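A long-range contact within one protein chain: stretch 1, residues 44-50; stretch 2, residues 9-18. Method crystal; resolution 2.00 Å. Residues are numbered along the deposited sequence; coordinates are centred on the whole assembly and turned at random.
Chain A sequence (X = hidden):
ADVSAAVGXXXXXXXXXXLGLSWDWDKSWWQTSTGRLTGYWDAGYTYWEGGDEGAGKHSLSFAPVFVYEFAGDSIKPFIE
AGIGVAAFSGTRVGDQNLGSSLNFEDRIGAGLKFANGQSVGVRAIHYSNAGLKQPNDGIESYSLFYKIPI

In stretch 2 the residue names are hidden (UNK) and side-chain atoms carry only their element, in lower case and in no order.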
# COMPACT_ATOMS: atom_id res chain seq x y z
N GLY A 44 -3.90 3.77 5.57
CA GLY A 44 -4.73 3.26 4.49
C GLY A 44 -6.03 2.70 5.00
O GLY A 44 -6.08 2.03 6.05
N TYR A 45 -7.11 3.00 4.29
CA TYR A 45 -8.36 2.34 4.60
C TYR A 45 -8.73 1.55 3.31
O TYR A 45 -8.83 2.16 2.26
CB TYR A 45 -9.46 3.36 4.97
CG TYR A 45 -10.78 2.73 4.72
CD1 TYR A 45 -11.24 1.69 5.53
CD2 TYR A 45 -11.53 3.06 3.58
CE1 TYR A 45 -12.43 1.04 5.25
CE2 TYR A 45 -12.73 2.41 3.27
CZ TYR A 45 -13.17 1.40 4.12
OH TYR A 45 -14.36 0.74 3.82
N THR A 46 -8.94 0.24 3.39
CA THR A 46 -9.12 -0.56 2.15
C THR A 46 -10.41 -1.30 2.26
O THR A 46 -10.72 -1.83 3.32
CB THR A 46 -7.95 -1.57 1.95
OG1 THR A 46 -6.69 -0.85 1.89
CG2 THR A 46 -8.06 -2.31 0.60
N TYR A 47 -11.17 -1.30 1.17
CA TYR A 47 -12.32 -2.20 1.08
C TYR A 47 -11.95 -3.34 0.13
O TYR A 47 -11.36 -3.10 -0.93
CB TYR A 47 -13.56 -1.45 0.53
CG TYR A 47 -14.74 -2.35 0.30
CD1 TYR A 47 -15.54 -2.73 1.36
CD2 TYR A 47 -15.06 -2.82 -0.96
CE1 TYR A 47 -16.62 -3.57 1.18
CE2 TYR A 47 -16.19 -3.69 -1.15
CZ TYR A 47 -16.93 -4.03 -0.06
OH TYR A 47 -18.03 -4.84 -0.17
N TRP A 48 -12.32 -4.55 0.52
CA TRP A 48 -11.99 -5.77 -0.20
C TRP A 48 -13.30 -6.39 -0.59
O TRP A 48 -14.04 -6.81 0.32
CB TRP A 48 -11.31 -6.77 0.76
CG TRP A 48 -9.98 -6.24 1.35
CD1 TRP A 48 -9.83 -5.37 2.42
CD2 TRP A 48 -8.65 -6.48 0.86
NE1 TRP A 48 -8.50 -5.08 2.63
CE2 TRP A 48 -7.75 -5.75 1.68
CE3 TRP A 48 -8.12 -7.25 -0.20
CZ2 TRP A 48 -6.36 -5.77 1.47
CZ3 TRP A 48 -6.76 -7.28 -0.38
CH2 TRP A 48 -5.88 -6.54 0.43
N GLU A 49 -13.55 -6.53 -1.88
CA GLU A 49 -14.71 -7.21 -2.42
C GLU A 49 -14.79 -8.62 -1.84
O GLU A 49 -13.76 -9.29 -1.63
CB GLU A 49 -14.62 -7.29 -3.94
CG GLU A 49 -15.84 -7.91 -4.62
CD GLU A 49 -15.66 -8.22 -6.10
OE1 GLU A 49 -14.57 -8.01 -6.69
OE2 GLU A 49 -16.66 -8.69 -6.70
N GLY A 50 -16.02 -9.08 -1.58
CA GLY A 50 -16.22 -10.41 -0.98
C GLY A 50 -15.82 -11.48 -1.96
O GLY A 50 -15.60 -11.21 -3.13
N UNK A 9 -6.78 -5.19 -7.63
CA UNK A 9 -7.38 -6.54 -7.59
C UNK A 9 -6.51 -7.48 -6.80
O UNK A 9 -5.29 -7.29 -6.74
c UNK A 9 -7.56 -7.12 -9.05
N UNK A 10 -7.10 -8.52 -6.23
CA UNK A 10 -6.31 -9.49 -5.42
C UNK A 10 -5.70 -10.56 -6.33
O UNK A 10 -6.02 -10.60 -7.52
c UNK A 10 -7.95 -9.14 -3.53
o UNK A 10 -8.20 -10.94 -5.10
c UNK A 10 -7.19 -10.17 -4.40
N UNK A 11 -4.90 -11.47 -5.79
CA UNK A 11 -4.48 -12.65 -6.57
C UNK A 11 -5.64 -13.53 -7.06
O UNK A 11 -5.50 -14.31 -8.02
N UNK A 12 -6.79 -13.41 -6.40
CA UNK A 12 -8.01 -14.18 -6.73
C UNK A 12 -8.98 -13.37 -7.63
O UNK A 12 -10.13 -13.77 -7.87
n UNK A 12 -5.48 -15.64 -4.06
c UNK A 12 -8.69 -14.63 -5.44
c UNK A 12 -7.87 -15.67 -4.61
c UNK A 12 -6.66 -15.03 -3.88
o UNK A 12 -6.80 -14.02 -3.17
N UNK A 13 -8.50 -12.24 -8.13
CA UNK A 13 -9.26 -11.37 -9.05
C UNK A 13 -10.48 -10.68 -8.40
O UNK A 13 -11.42 -10.31 -9.11
o UNK A 13 -8.54 -12.55 -11.09
c UNK A 13 -9.67 -12.15 -10.32
N UNK A 14 -10.48 -10.50 -7.08
CA UNK A 14 -11.49 -9.66 -6.44
C UNK A 14 -10.99 -8.21 -6.41
O UNK A 14 -9.79 -7.97 -6.39
N UNK A 15 -11.90 -7.24 -6.38
CA UNK A 15 -11.52 -5.79 -6.42
C UNK A 15 -11.11 -5.33 -5.03
O UNK A 15 -11.60 -5.87 -4.06
c UNK A 15 -11.37 -3.29 -9.25
c UNK A 15 -13.25 -5.18 -8.27
c UNK A 15 -12.74 -4.95 -6.83
s UNK A 15 -11.90 -4.99 -9.48
N UNK A 16 -10.22 -4.35 -4.94
CA UNK A 16 -9.90 -3.70 -3.70
C UNK A 16 -9.95 -2.24 -4.00
O UNK A 16 -9.70 -1.81 -5.16
c UNK A 16 -8.45 -4.01 -3.24
c UNK A 16 -8.19 -5.52 -3.11
o UNK A 16 -7.53 -3.57 -4.27
N UNK A 17 -10.28 -1.45 -3.00
CA UNK A 17 -10.38 -0.01 -3.20
C UNK A 17 -9.76 0.57 -1.98
O UNK A 17 -10.14 0.17 -0.89
c UNK A 17 -11.88 0.41 -3.25
c UNK A 17 -13.33 -0.33 -6.71
c UNK A 17 -13.39 -1.39 -4.13
o UNK A 17 -14.76 -2.13 -7.40
c UNK A 17 -14.10 -2.01 -5.15
c UNK A 17 -12.62 0.29 -5.67
c UNK A 17 -12.65 -0.24 -4.37
c UNK A 17 -14.07 -1.48 -6.41
N UNK A 18 -8.84 1.53 -2.12
CA UNK A 18 -8.09 2.02 -0.96
C UNK A 18 -8.07 3.53 -0.91
O UNK A 18 -7.78 4.18 -1.91
c UNK A 18 -2.77 1.51 1.91
c UNK A 18 -6.65 1.50 -0.98
c UNK A 18 -4.36 1.60 0.02
n UNK A 18 -3.46 2.20 1.02
n UNK A 18 -1.94 2.16 2.75
c UNK A 18 -5.80 1.99 0.21
n UNK A 18 -2.89 0.19 1.98
O HOH W 1 -11.20 -8.64 -2.70
O HOH W 2 -4.46 -1.96 0.69

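Position 9 carries one side-chain carbon and nothing more, and its CB comes no nearer to stretch 1 than 7.4 Å, to Glu49 OE1; a lone CB identifies Ala9. At position 10 a carbon bears one oxygen and one carbon, the terminal carbon lying at the edge of the Trp48 ring; this is Thr10, with CG2 3.8 Å from Trp48 CE3 and chi1 p.

Position 11 has no side-chain atoms and is Gly11. Position 12 has three carbons in a row, the third carrying one oxygen and one nitrogen, and touches nothing on stretch 1: an amide at the end of a chain of this length means Gln12. Its N makes a weak hydrogen bond to Thr10 OG1 (3.1 Å). Position 13 shows one carbon followed by one oxygen, hence Ser13, whose N donates to Thr10 O (3.0 Å) and closes a type I turn. Position 14, again without side-chain atoms, has its CA 3.5 Å from Glu49 OE1 and is Gly14. Its N donates to Thr10 OG1 at 3.1 Å, so that one hydroxyl oxygen accepts from two backbone amides of the loop.

Position 15 is an unbranched run of two carbons, a sulfur and a carbon, whose second carbon passes Glu49 OE1 before the chain end leads away; the thioether defines Met15, CG being 3.5 Å from Glu49 OE1 and all three chi angles m. Position 16 repeats the carbon bearing one oxygen and one carbon, its terminal carbon near Trp48 CE3, giving Thr16, with CG2 3.4 Å from Trp48 CE3. Position 17 has one carbon, then a six-carbon ring bearing an oxygen, and meets the Tyr47 ring edge to edge, so it is Tyr17, with CD2 3.9 Å from Tyr47 CD2. Position 18 has three carbons, a nitrogen and a carbon with two further nitrogens, a guanidinium with Gly44 CA over one face: Arg18. Its NH2 is 3.5 Å from Gly44 CA, and an ideal CB on Gly44 would come within 2.2 Å of Arg18 NH2, a clash.

The strands run antiparallel, their directions 157° apart. Reciprocal bonds from Tyr47 N to Tyr17 O (2.7 Å) and Tyr17 N to Tyr47 O (2.9 Å) fix the register, putting the tyrosines on one face and Thr46, Trp48, Thr16 and Arg18 on the other. Beyond the strand, Glu49 N donates to Met15 O (3.0 Å) and Met15 N to Glu49 OE1 (2.8 Å), so a carboxylate takes up the amide. Water 2 links Arg18 NH1 (3.0 Å) with Thr46 OG1 (2.8 Å).

Stretch 2, residues 9-18: ATGQSGMTYR
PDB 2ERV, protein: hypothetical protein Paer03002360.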